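Local coordinates for protein isocitrate dehydrogenase [NAD] subunit 1, mitochondrial (Saccharomyces cerevisiae, PDB 3BLX) that catalyses, within a hetero-octamer of two kinds of subunit, the NAD-dependent oxidative decarboxylation of isocitrate in the citric acid cycle and also binds mitochondrial mRNA leaders, at residues Ser177-His182 with Asp231-Pro236. Residues are numbered along the deposited sequence; the frame is centred on the assembly and turned at random.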
loop_
_atom_site.group_PDB
_atom_site.type_symbol
_atom_site.label_atom_id
_atom_site.label_comp_id
_atom_site.label_asym_id
_atom_site.label_seq_id
_atom_site.Cartn_x
_atom_site.Cartn_y
_atom_site.Cartn_z
ATOM N N SER E 177 11.761 13.836 -34.316
ATOM C CA SER E 177 11.720 12.431 -34.716
ATOM C C SER E 177 12.065 11.476 -33.589
ATOM O O SER E 177 13.050 11.652 -32.885
ATOM C CB SER E 177 12.654 12.156 -35.896
ATOM O OG SER E 177 11.983 12.328 -37.133
ATOM N N VAL E 178 11.239 10.452 -33.434
ATOM C CA VAL E 178 11.541 9.358 -32.546
ATOM C C VAL E 178 11.513 8.082 -33.345
ATOM O O VAL E 178 10.501 7.764 -33.966
ATOM C CB VAL E 178 10.516 9.270 -31.407
ATOM C CG1 VAL E 178 10.635 7.932 -30.676
ATOM C CG2 VAL E 178 10.708 10.432 -30.445
ATOM N N THR E 179 12.619 7.347 -33.338
ATOM C CA THR E 179 12.678 6.082 -34.057
ATOM C C THR E 179 12.846 4.927 -33.084
ATOM O O THR E 179 13.787 4.897 -32.325
ATOM C CB THR E 179 13.854 6.061 -35.066
ATOM O OG1 THR E 179 13.774 7.202 -35.913
ATOM C CG2 THR E 179 13.819 4.807 -35.922
ATOM N N ALA E 180 11.938 3.968 -33.112
ATOM C CA ALA E 180 12.145 2.737 -32.363
ATOM C C ALA E 180 13.096 1.784 -33.088
ATOM O O ALA E 180 12.914 1.477 -34.267
ATOM C CB ALA E 180 10.821 2.059 -32.099
ATOM N N VAL E 181 14.109 1.314 -32.372
ATOM C CA VAL E 181 15.077 0.373 -32.909
ATOM C C VAL E 181 14.797 -1.013 -32.338
ATOM O O VAL E 181 14.752 -1.189 -31.133
ATOM C CB VAL E 181 16.538 0.795 -32.553
ATOM C CG1 VAL E 181 17.533 -0.259 -33.026
ATOM C CG2 VAL E 181 16.867 2.148 -33.151
ATOM N N HIS E 182 14.635 -2.001 -33.203
ATOM C CA HIS E 182 14.201 -3.311 -32.748
ATOM C C HIS E 182 14.661 -4.400 -33.716
ATOM O O HIS E 182 15.267 -4.112 -34.758
ATOM C CB HIS E 182 12.695 -3.310 -32.743
ATOM C CG HIS E 182 12.115 -3.047 -34.089
ATOM N ND1 HIS E 182 11.981 -4.032 -35.045
ATOM C CD2 HIS E 182 11.664 -1.904 -34.658
ATOM C CE1 HIS E 182 11.452 -3.508 -36.139
ATOM N NE2 HIS E 182 11.247 -2.218 -35.928
ATOM N N ASP E 231 17.266 11.152 -35.123
ATOM C CA ASP E 231 17.048 12.199 -34.145
ATOM C C ASP E 231 17.070 11.607 -32.709
ATOM O O ASP E 231 18.096 11.612 -32.036
ATOM C CB ASP E 231 15.736 12.928 -34.468
ATOM C CG ASP E 231 15.601 14.253 -33.726
ATOM O OD1 ASP E 231 16.425 14.504 -32.821
ATOM O OD2 ASP E 231 14.676 15.042 -34.046
ATOM N N VAL E 232 15.939 11.090 -32.250
ATOM C CA VAL E 232 15.903 10.368 -31.007
ATOM C C VAL E 232 15.721 8.888 -31.295
ATOM O O VAL E 232 14.757 8.507 -31.949
ATOM C CB VAL E 232 14.759 10.870 -30.137
ATOM C CG1 VAL E 232 14.570 9.953 -28.970
ATOM C CG2 VAL E 232 15.041 12.271 -29.650
ATOM N N LEU E 233 16.659 8.058 -30.847
ATOM C CA LEU E 233 16.499 6.605 -30.924
ATOM C C LEU E 233 16.022 6.002 -29.584
ATOM O O LEU E 233 16.570 6.329 -28.531
ATOM C CB LEU E 233 17.806 5.971 -31.351
ATOM C CG LEU E 233 18.297 6.441 -32.716
ATOM C CD1 LEU E 233 19.662 5.820 -33.060
ATOM C CD2 LEU E 233 17.267 6.036 -33.728
ATOM N N VAL E 234 14.991 5.150 -29.616
ATOM C CA VAL E 234 14.535 4.401 -28.436
ATOM C C VAL E 234 14.749 2.919 -28.663
ATOM O O VAL E 234 14.275 2.384 -29.651
ATOM C CB VAL E 234 13.044 4.539 -28.210
ATOM C CG1 VAL E 234 12.735 4.296 -26.752
ATOM C CG2 VAL E 234 12.576 5.897 -28.634
ATOM N N THR E 235 15.456 2.251 -27.760
ATOM C CA THR E 235 15.759 0.843 -27.961
ATOM C C THR E 235 15.692 0.072 -26.662
ATOM O O THR E 235 15.822 0.640 -25.583
ATOM C CB THR E 235 17.165 0.644 -28.547
ATOM O OG1 THR E 235 18.143 0.901 -27.540
ATOM C CG2 THR E 235 17.411 1.620 -29.664
ATOM N N PRO E 236 15.470 -1.238 -26.765
ATOM C CA PRO E 236 15.568 -2.161 -25.638
ATOM C C PRO E 236 16.984 -2.128 -25.067
ATOM O O PRO E 236 17.910 -1.595 -25.675
ATOM C CB PRO E 236 15.308 -3.524 -26.285
ATOM C CG PRO E 236 14.525 -3.220 -27.513
ATOM C CD PRO E 236 15.054 -1.916 -28.003
#
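Backbone hydrogen bonds join Thr-179 and Val-181 to Val-232 and Val-234, pairing strands 177-182 and 232-235 in parallel. Thr-179 takes part twice: its N reaches Val-232 O at 2.8 Å, nearly straight (171°), and its O accepts Val-234 N. Val-232 N bonds to Ser-177 O, and Val-181 N meets Val-234 O at 2.9 Å.

Before the second strand begins, a side chain extends the pairing. With CG anti to its backbone N (chi1 -165°), Asp-231 brings OD2 to Ser-177 N at 3.2 Å, the N-H coming from above the carboxylate plane; OD2 also accepts Lys-176 N, and OD1 forms a salt bridge with Arg-175. An alanine here would probably leave Arg-175 without its countercharge and both amides without this acceptor.

Apolar contacts line both faces. Branched valines suit extended backbone: Val-178 CG1 meets Val-234 CG2 at 3.5 Å beneath helix 156-172, while on the other face Leu-233 CD2 reaches Thr-179 CB and Val-181 CG2. Thr-179 can stay buried because OG1 bonds to Ser-212.

Strand 232-235 thus bridges 177-182 and 124-130 in the dehydrogenase's central sheet, its Thr-235 touching Arg-129, a probable substrate-binding residue. Main-chain bonds fix the pairing, and charge secures one end.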